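PDB 4ZU2: putative isohexenylglutaconyl-CoA hydratase from Pseudomonas aeruginosa, which probably adds water to the double bond of isohexenylglutaconyl-CoA during breakdown of acyclic terpenoids such as citronellate. Local coordinates for residues A[31-36]-A[70-75]; A[74-77]-A[83-86]. One frame throughout, in Å; residues are numbered along the deposited sequence.

Contact 1 of 2, residues A[31-36]-A[70-75]; sequences MSLAMV and IKDMAG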
loop_
_atom_site.group_PDB
_atom_site.type_symbol
_atom_site.label_atom_id
_atom_site.label_comp_id
_atom_site.label_asym_id
_atom_site.label_seq_id
_atom_site.Cartn_x
_atom_site.Cartn_y
_atom_site.Cartn_z
ATOM N N MET A 31 6.090 5.915 27.205
ATOM C CA MET A 31 4.728 5.557 27.574
ATOM C C MET A 31 4.767 4.792 28.845
ATOM O O MET A 31 5.265 3.690 28.884
ATOM C CB MET A 31 4.114 4.644 26.556
ATOM C CG MET A 31 3.998 5.292 25.261
ATOM S SD MET A 31 2.328 5.252 24.622
ATOM C CE MET A 31 1.463 5.911 26.013
ATOM N N SER A 32 4.246 5.393 29.895
ATOM C CA SER A 32 4.053 4.680 31.081
ATOM C C SER A 32 2.676 4.030 30.992
ATOM O O SER A 32 1.854 4.382 30.170
ATOM C CB SER A 32 4.148 5.634 32.258
ATOM O OG SER A 32 3.224 6.716 32.173
ATOM N N LEU A 33 2.442 3.108 31.906
ATOM C CA LEU A 33 1.145 2.476 32.128
ATOM C C LEU A 33 0.106 3.563 32.474
ATOM O O LEU A 33 -0.992 3.592 31.932
ATOM C CB LEU A 33 1.321 1.494 33.301
ATOM C CG LEU A 33 0.804 0.069 33.341
ATOM C CD1 LEU A 33 1.626 -0.633 34.420
ATOM C CD2 LEU A 33 -0.710 -0.006 33.685
ATOM N N ALA A 34 0.487 4.473 33.373
ATOM C CA ALA A 34 -0.320 5.685 33.636
ATOM C C ALA A 34 -0.645 6.546 32.374
ATOM O O ALA A 34 -1.800 6.928 32.152
ATOM C CB ALA A 34 0.354 6.523 34.693
ATOM N N MET A 35 0.353 6.813 31.533
ATOM C CA MET A 35 0.128 7.630 30.342
ATOM C C MET A 35 -0.846 6.961 29.343
ATOM O O MET A 35 -1.742 7.598 28.855
ATOM C CB MET A 35 1.457 7.952 29.664
ATOM C CG MET A 35 1.302 8.776 28.403
ATOM S SD MET A 35 2.915 9.191 27.783
ATOM C CE MET A 35 2.995 8.931 26.064
ATOM N N VAL A 36 -0.675 5.676 29.066
ATOM C CA VAL A 36 -1.641 4.926 28.240
ATOM C C VAL A 36 -3.052 5.023 28.834
ATOM O O VAL A 36 -4.031 5.224 28.122
ATOM C CB VAL A 36 -1.249 3.411 28.132
ATOM C CG1 VAL A 36 -2.314 2.604 27.340
ATOM C CG2 VAL A 36 0.115 3.239 27.478
ATOM N N ILE A 70 10.722 2.001 30.896
ATOM C CA ILE A 70 11.462 0.767 31.265
ATOM C C ILE A 70 11.190 0.355 32.710
ATOM O O ILE A 70 11.169 -0.824 33.016
ATOM C CB ILE A 70 13.003 0.812 30.904
ATOM C CG1 ILE A 70 13.707 -0.564 31.104
ATOM C CG2 ILE A 70 13.720 1.859 31.730
ATOM C CD1 ILE A 70 13.317 -1.737 30.102
ATOM N N LYS A 71 10.919 1.322 33.566
ATOM C CA LYS A 71 10.609 1.068 34.962
ATOM C C LYS A 71 9.380 0.209 35.018
ATOM O O LYS A 71 9.358 -0.797 35.705
ATOM C CB LYS A 71 10.366 2.363 35.726
ATOM C CG LYS A 71 11.604 3.249 35.831
ATOM C CD LYS A 71 11.330 4.606 36.533
ATOM C CE LYS A 71 10.550 5.582 35.620
ATOM N NZ LYS A 71 10.993 5.673 34.159
ATOM N N ASP A 72 8.362 0.582 34.256
ATOM C CA ASP A 72 7.141 -0.200 34.277
ATOM C C ASP A 72 7.344 -1.583 33.680
ATOM O O ASP A 72 6.760 -2.542 34.165
ATOM C CB ASP A 72 5.982 0.553 33.627
ATOM C CG ASP A 72 5.455 1.653 34.514
ATOM O OD1 ASP A 72 5.871 1.727 35.706
ATOM O OD2 ASP A 72 4.639 2.449 34.013
ATOM N N MET A 73 8.189 -1.708 32.671
ATOM C CA MET A 73 8.387 -3.031 32.045
ATOM C C MET A 73 9.168 -3.884 33.077
ATOM O O MET A 73 8.986 -5.086 33.193
ATOM C CB MET A 73 9.137 -2.916 30.701
ATOM C CG MET A 73 8.745 -3.972 29.613
ATOM S SD MET A 73 7.391 -3.512 28.522
ATOM C CE MET A 73 6.085 -2.987 29.652
ATOM N N ALA A 74 10.015 -3.219 33.853
ATOM C CA ALA A 74 10.808 -3.915 34.825
ATOM C C ALA A 74 9.888 -4.387 35.970
ATOM O O ALA A 74 9.944 -5.535 36.354
ATOM C CB ALA A 74 11.996 -3.018 35.350
ATOM N N GLY A 75 9.013 -3.514 36.458
ATOM C CA GLY A 75 8.018 -3.887 37.454
ATOM C C GLY A 75 7.103 -5.068 37.137
ATOM O O GLY A 75 6.621 -5.724 38.052
HETATM O O HOH W 1 2.701 4.026 35.143
#

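Contact 2 of 2, residues A[74-77]-A[83-86]; sequences AGAR and AYRT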
loop_
_atom_site.group_PDB
_atom_site.type_symbol
_atom_site.label_atom_id
_atom_site.label_comp_id
_atom_site.label_asym_id
_atom_site.label_seq_id
_atom_site.Cartn_x
_atom_site.Cartn_y
_atom_site.Cartn_z
ATOM N N ALA A 74 10.015 -3.219 33.853
ATOM C CA ALA A 74 10.808 -3.915 34.825
ATOM C C ALA A 74 9.888 -4.387 35.970
ATOM O O ALA A 74 9.944 -5.535 36.354
ATOM C CB ALA A 74 11.996 -3.018 35.350
ATOM N N GLY A 75 9.013 -3.514 36.458
ATOM C CA GLY A 75 8.018 -3.887 37.454
ATOM C C GLY A 75 7.103 -5.068 37.137
ATOM O O GLY A 75 6.621 -5.724 38.052
ATOM N N ALA A 76 6.856 -5.351 35.855
ATOM C CA ALA A 76 5.886 -6.372 35.484
ATOM C C ALA A 76 6.433 -7.793 35.576
ATOM O O ALA A 76 5.669 -8.751 35.636
ATOM C CB ALA A 76 5.319 -6.094 34.058
ATOM N N ARG A 77 7.751 -7.951 35.587
ATOM C CA ARG A 77 8.303 -9.303 35.688
ATOM C C ARG A 77 7.846 -9.959 36.981
ATOM O O ARG A 77 7.696 -11.158 37.018
ATOM C CB ARG A 77 9.805 -9.307 35.700
ATOM C CG ARG A 77 10.385 -9.107 34.372
ATOM C CD ARG A 77 11.581 -9.895 34.187
ATOM N NE ARG A 77 12.207 -9.499 32.950
ATOM C CZ ARG A 77 11.943 -10.031 31.763
ATOM N NH1 ARG A 77 11.040 -11.017 31.615
ATOM N NH2 ARG A 77 12.614 -9.571 30.719
ATOM N N ALA A 83 0.957 -10.480 33.008
ATOM C CA ALA A 83 1.009 -9.026 33.159
ATOM C C ALA A 83 1.520 -8.448 31.874
ATOM O O ALA A 83 1.045 -7.392 31.434
ATOM C CB ALA A 83 1.936 -8.591 34.358
ATOM N N TYR A 84 2.528 -9.098 31.284
ATOM C CA TYR A 84 3.041 -8.615 30.015
ATOM C C TYR A 84 1.932 -8.622 28.955
ATOM O O TYR A 84 1.800 -7.666 28.233
ATOM C CB TYR A 84 4.311 -9.385 29.599
ATOM C CG TYR A 84 5.496 -8.903 30.419
ATOM C CD1 TYR A 84 6.004 -7.617 30.238
ATOM C CD2 TYR A 84 6.061 -9.693 31.416
ATOM C CE1 TYR A 84 7.065 -7.142 31.009
ATOM C CE2 TYR A 84 7.110 -9.215 32.195
ATOM C CZ TYR A 84 7.596 -7.935 31.989
ATOM O OH TYR A 84 8.643 -7.454 32.723
ATOM N N ARG A 85 1.124 -9.693 28.906
ATOM C CA ARG A 85 0.038 -9.839 27.926
ATOM C C ARG A 85 -1.020 -8.756 28.085
ATOM O O ARG A 85 -1.369 -8.054 27.129
ATOM C CB ARG A 85 -0.596 -11.239 28.059
ATOM C CG ARG A 85 -1.559 -11.693 27.023
ATOM C CD ARG A 85 -2.191 -13.098 27.386
ATOM N NE ARG A 85 -3.012 -13.087 28.600
ATOM C CZ ARG A 85 -4.125 -12.369 28.771
ATOM N NH1 ARG A 85 -4.608 -11.589 27.806
ATOM N NH2 ARG A 85 -4.791 -12.455 29.900
ATOM N N THR A 86 -1.511 -8.584 29.299
ATOM C CA THR A 86 -2.636 -7.686 29.564
ATOM C C THR A 86 -2.290 -6.210 29.353
ATOM O O THR A 86 -3.097 -5.437 28.838
ATOM C CB THR A 86 -3.133 -7.876 31.003
ATOM O OG1 THR A 86 -3.885 -9.071 31.094
ATOM C CG2 THR A 86 -4.007 -6.787 31.403
#

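Contact 1 of 2, residues A[31-36]-A[70-75]
Asp-72 reaches from helix 70-76 to the first turn of helix 33-47 and gives up more surface here than any other residue. Leu-33 and Ser-32 receive it. The touching atom is OD2. Leu-33 N donates to Asp-72 OD2 at 3.1 Å, and the bond is nearly straight, with an N-H...O angle of 169°. The N-H meets the oxygen almost end-on, in line with the C-O bond. A water adds a second grip: it donates to Asp-72 OD2 at 2.7 Å and accepts from Ala-34 N at 2.9 Å. The carboxylate therefore serves two successive backbone N-H groups, one directly and one through water. Asp-72 CG lies beside its own backbone N, opposite the carbonyl carbon (chi1 -75°), which sends the carboxylate across the gap.

Ser-32 is the N-cap of helix 33-47. Its OG sits between its backbone N and carbonyl carbon (chi1 57°) and accepts from Met-35 N at 2.9 Å. Ser-32 O takes the N-H of Val-36. The four N-H groups from Leu-33 to Val-36 thus all have acceptors, and a negative carboxylate beside this helix start is probably favoured by the helix dipole. The carbon contacts are modest. Leu-33 CB lies 3.5 Å from Asp-72 OD2, and Ser-32 CB borders the same oxygen.

The contact pins the start of one crotonase-fold helix to the short helix following strand 54-59. Helix 33-47 itself links strands 17-22 and 54-59, parallel neighbours in the main sheet. Helix 81-99 lies alongside: Leu-33 packs on Leu-87 and Val-36 on Leu-94. At the start of helix 70-76, Ile-70 packs on Phe-254 of the second subunit.

Contact 2 of 2, residues A[74-77]-A[83-86]
The Tyr-84 ring takes the methyl of Ala-76 on one face. Ala-76 CB stands 3.9 Å from the centroid of the Tyr-84 ring, 24° off the ring normal, which makes a CH-pi contact. It is shifted toward the hydroxyl end, with CZ and CE1 its nearest ring atoms. At the edge, in the ring plane, lies Arg-77 CG, beside the hydroxyl. The modelled Tyr-84 OH to Arg-77 CG separation of 2.9 Å is tight enough for its exact value to be doubtful. The second flat group is the Arg-77 guanidinium. Tyr-84 OH lies over one of its faces, toward the rim and 4.0 Å above the plane. The two planes are turned 52° from each other, so the groups do not stack.

Arg-77 CG is beside its backbone N (chi1 -77°), next to the phenol, and a bend at chi2 then carries the guanidinium on past the ring. Arg-77 N is also close to the hydroxyl, but the angle is too poor for a hydrogen bond. The hydroxyl instead probably bonds to Met-73 O.

These residues lie where helix 70-76 gives way, through a short connection, to the long helix 81-99. Both elements belong to the crossover between strands 54-59 and 104-109 of the crotonase fold. Ala-76 and Ala-83 bring the two backbones close, with CA atoms 6.0 Å apart. Their methyls touch, Ala-76 CB to Ala-83 CB being 4.2 Å. Ala-83 CB also rests 3.9 Å from Ala-76 O.

The outer side meets a second subunit. Arg-77 NH1 donates to Val-242 O of that subunit, and its NH2 makes a weak bond to Thr-251 OG1 there. Tyr-84 also packs on Ala-239 of the second subunit.

In the fold
Helix 70-76 is common to both contacts, whose centres are 9 Å apart. Contact 1 ties its body to the start of helix 33-47; contact 2 ties its end to helix 81-99. Ala-74 and Gly-75 belong to both. Met-73 O and Tyr-84 OH connect them by a probable hydrogen bond, though the modelled 2.4 Å between these atoms is doubtfully short. Contact 1 is probably nearer the active site: in crotonase relatives, the loop before this helix supplies an oxyanion-hole N-H. Met-31 makes backbone bonds to Gly-67 and Asp-69 of that loop. The centre of contact 2 lies about 25 Å from the chain centre, that of contact 1 about 20 Å, and both reach the second subunit.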